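Local coordinates for RPA0582 (Rhodopseudomonas palustris, PDB 3HHL), which is of unknown function but belongs to the DUF1330 family, whose members share the dimeric alpha-beta-barrel fold, at residues V61-L65 and E103-V109. Numbering follows the deposited sequence.
Sequences VSERL and EMIRDPV. Unlike the reference sequence in segment 61-65: S62 (reference Phe).
V61 points its two methyls at the break between helices 98-106 and 108-113. V61 CG1 lies anti to the backbone N (chi1 -177°) and meets D107 CB head-on at 3.7 Å. V61 CG2 reaches V109 CG1 at 4.0 Å. Next comes S62, which differs from the reference Phe; its CB lies 3.9 Å from SE of the selenomethionine M104. Y95 of strand 89-95 touches both of these side chains. The contact thus joins the C-terminal end of helix 47-64 to the second helical part of the ferredoxin-like fold, both packed on the antiparallel sheet, as in dimeric alpha-beta barrels. R64 bends at chi3 and sets one face of its guanidinium near V61 CA, which lies off toward the rim. R64 NH1 makes a salt bridge to D107 OD1 at 3.2 Å. The oxygen lies in the guanidinium plane, but NH1 approaches it from above the carboxylate plane, and the N-H...O angle is only 137°. D107 OD2 caps helix 108-113, weakly accepting from V109 N at 2.7 Å. An alanine here would remove the carboxylate and probably leave R64 without its charged mate and the helix start uncapped. L65 CD1 ends the segment against M104 CB at 3.8 Å, with E103 CB close by.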
# COMPACT_ATOMS: atom_id res chain seq x y z
N VAL C 61 -12.92 5.73 -19.46
CA VAL C 61 -12.19 4.71 -20.20
C VAL C 61 -12.02 3.52 -19.30
O VAL C 61 -12.27 2.37 -19.68
CB VAL C 61 -10.81 5.19 -20.67
CG1 VAL C 61 -10.13 4.08 -21.50
CG2 VAL C 61 -10.96 6.44 -21.48
N SER C 62 -11.60 3.79 -18.09
CA SER C 62 -11.49 2.74 -17.09
C SER C 62 -12.79 1.95 -16.92
O SER C 62 -12.78 0.71 -16.90
CB SER C 62 -11.13 3.36 -15.76
OG SER C 62 -10.81 2.31 -14.88
N GLU C 63 -13.88 2.70 -16.81
CA GLU C 63 -15.17 2.14 -16.48
C GLU C 63 -15.64 1.22 -17.59
O GLU C 63 -16.17 0.15 -17.34
CB GLU C 63 -16.16 3.27 -16.29
CG GLU C 63 -17.59 2.91 -15.82
CD GLU C 63 -18.22 4.10 -15.05
OE1 GLU C 63 -17.54 4.67 -14.13
OE2 GLU C 63 -19.37 4.50 -15.38
N ARG C 64 -15.42 1.67 -18.81
CA ARG C 64 -15.85 0.97 -20.00
C ARG C 64 -15.20 -0.39 -20.11
O ARG C 64 -15.77 -1.30 -20.64
CB ARG C 64 -15.44 1.82 -21.20
CG ARG C 64 -16.15 1.58 -22.50
CD ARG C 64 -15.39 2.26 -23.67
NE ARG C 64 -15.26 3.70 -23.45
CZ ARG C 64 -14.19 4.44 -23.77
NH1 ARG C 64 -13.12 3.90 -24.32
NH2 ARG C 64 -14.21 5.74 -23.51
N LEU C 65 -13.96 -0.49 -19.63
CA LEU C 65 -13.15 -1.70 -19.70
C LEU C 65 -13.13 -2.54 -18.41
O LEU C 65 -12.41 -3.52 -18.32
CB LEU C 65 -11.74 -1.31 -20.07
CG LEU C 65 -11.64 -0.62 -21.44
CD1 LEU C 65 -10.30 0.09 -21.58
CD2 LEU C 65 -11.81 -1.63 -22.59
N GLU C 103 -5.51 -2.21 -22.54
CA GLU C 103 -6.37 -1.54 -23.49
C GLU C 103 -6.61 -0.11 -23.02
O GLU C 103 -6.62 0.82 -23.82
CB GLU C 103 -7.68 -2.31 -23.68
CG GLU C 103 -7.54 -3.56 -24.55
CD GLU C 103 -6.95 -3.27 -25.91
OE1 GLU C 103 -7.30 -2.22 -26.49
OE2 GLU C 103 -6.14 -4.10 -26.39
N MSE C 104 -6.78 0.07 -21.72
CA MSE C 104 -6.98 1.40 -21.15
C MSE C 104 -5.76 2.29 -21.40
O MSE C 104 -5.86 3.47 -21.76
CB MSE C 104 -7.21 1.31 -19.64
CG MSE C 104 -7.07 2.65 -18.90
SE MSE C 104 -7.58 2.57 -17.03
CE MSE C 104 -5.84 1.98 -16.36
N ILE C 105 -4.60 1.70 -21.17
CA ILE C 105 -3.37 2.42 -21.33
C ILE C 105 -3.15 2.81 -22.79
O ILE C 105 -2.48 3.80 -23.07
CB ILE C 105 -2.20 1.57 -20.75
CG1 ILE C 105 -2.02 1.98 -19.31
CG2 ILE C 105 -0.88 1.71 -21.54
CD1 ILE C 105 -0.66 1.50 -18.77
N ARG C 106 -3.71 2.03 -23.71
CA ARG C 106 -3.54 2.34 -25.12
C ARG C 106 -4.58 3.26 -25.68
O ARG C 106 -4.39 3.79 -26.76
CB ARG C 106 -3.53 1.06 -25.93
CG ARG C 106 -2.33 0.19 -25.63
CD ARG C 106 -2.46 -1.05 -26.44
NE ARG C 106 -1.33 -1.96 -26.35
CZ ARG C 106 -1.30 -3.13 -26.98
NH1 ARG C 106 -2.33 -3.50 -27.74
NH2 ARG C 106 -0.26 -3.94 -26.84
N ASP C 107 -5.66 3.45 -24.95
CA ASP C 107 -6.77 4.23 -25.45
C ASP C 107 -6.38 5.71 -25.65
O ASP C 107 -5.80 6.33 -24.76
CB ASP C 107 -7.96 4.13 -24.51
CG ASP C 107 -9.16 4.82 -25.05
OD1 ASP C 107 -10.14 4.16 -25.42
OD2 ASP C 107 -9.13 6.05 -25.11
N PRO C 108 -6.70 6.28 -26.82
CA PRO C 108 -6.29 7.65 -27.10
C PRO C 108 -6.84 8.66 -26.11
O PRO C 108 -6.13 9.63 -25.78
CB PRO C 108 -6.84 7.92 -28.51
CG PRO C 108 -7.78 6.79 -28.81
CD PRO C 108 -7.33 5.64 -27.99
N VAL C 109 -8.05 8.48 -25.63
CA VAL C 109 -8.54 9.37 -24.61
C VAL C 109 -7.73 9.23 -23.33
O VAL C 109 -7.45 10.24 -22.69
CB VAL C 109 -10.03 9.18 -24.33
CG1 VAL C 109 -10.50 10.07 -23.18
CG2 VAL C 109 -10.82 9.46 -25.60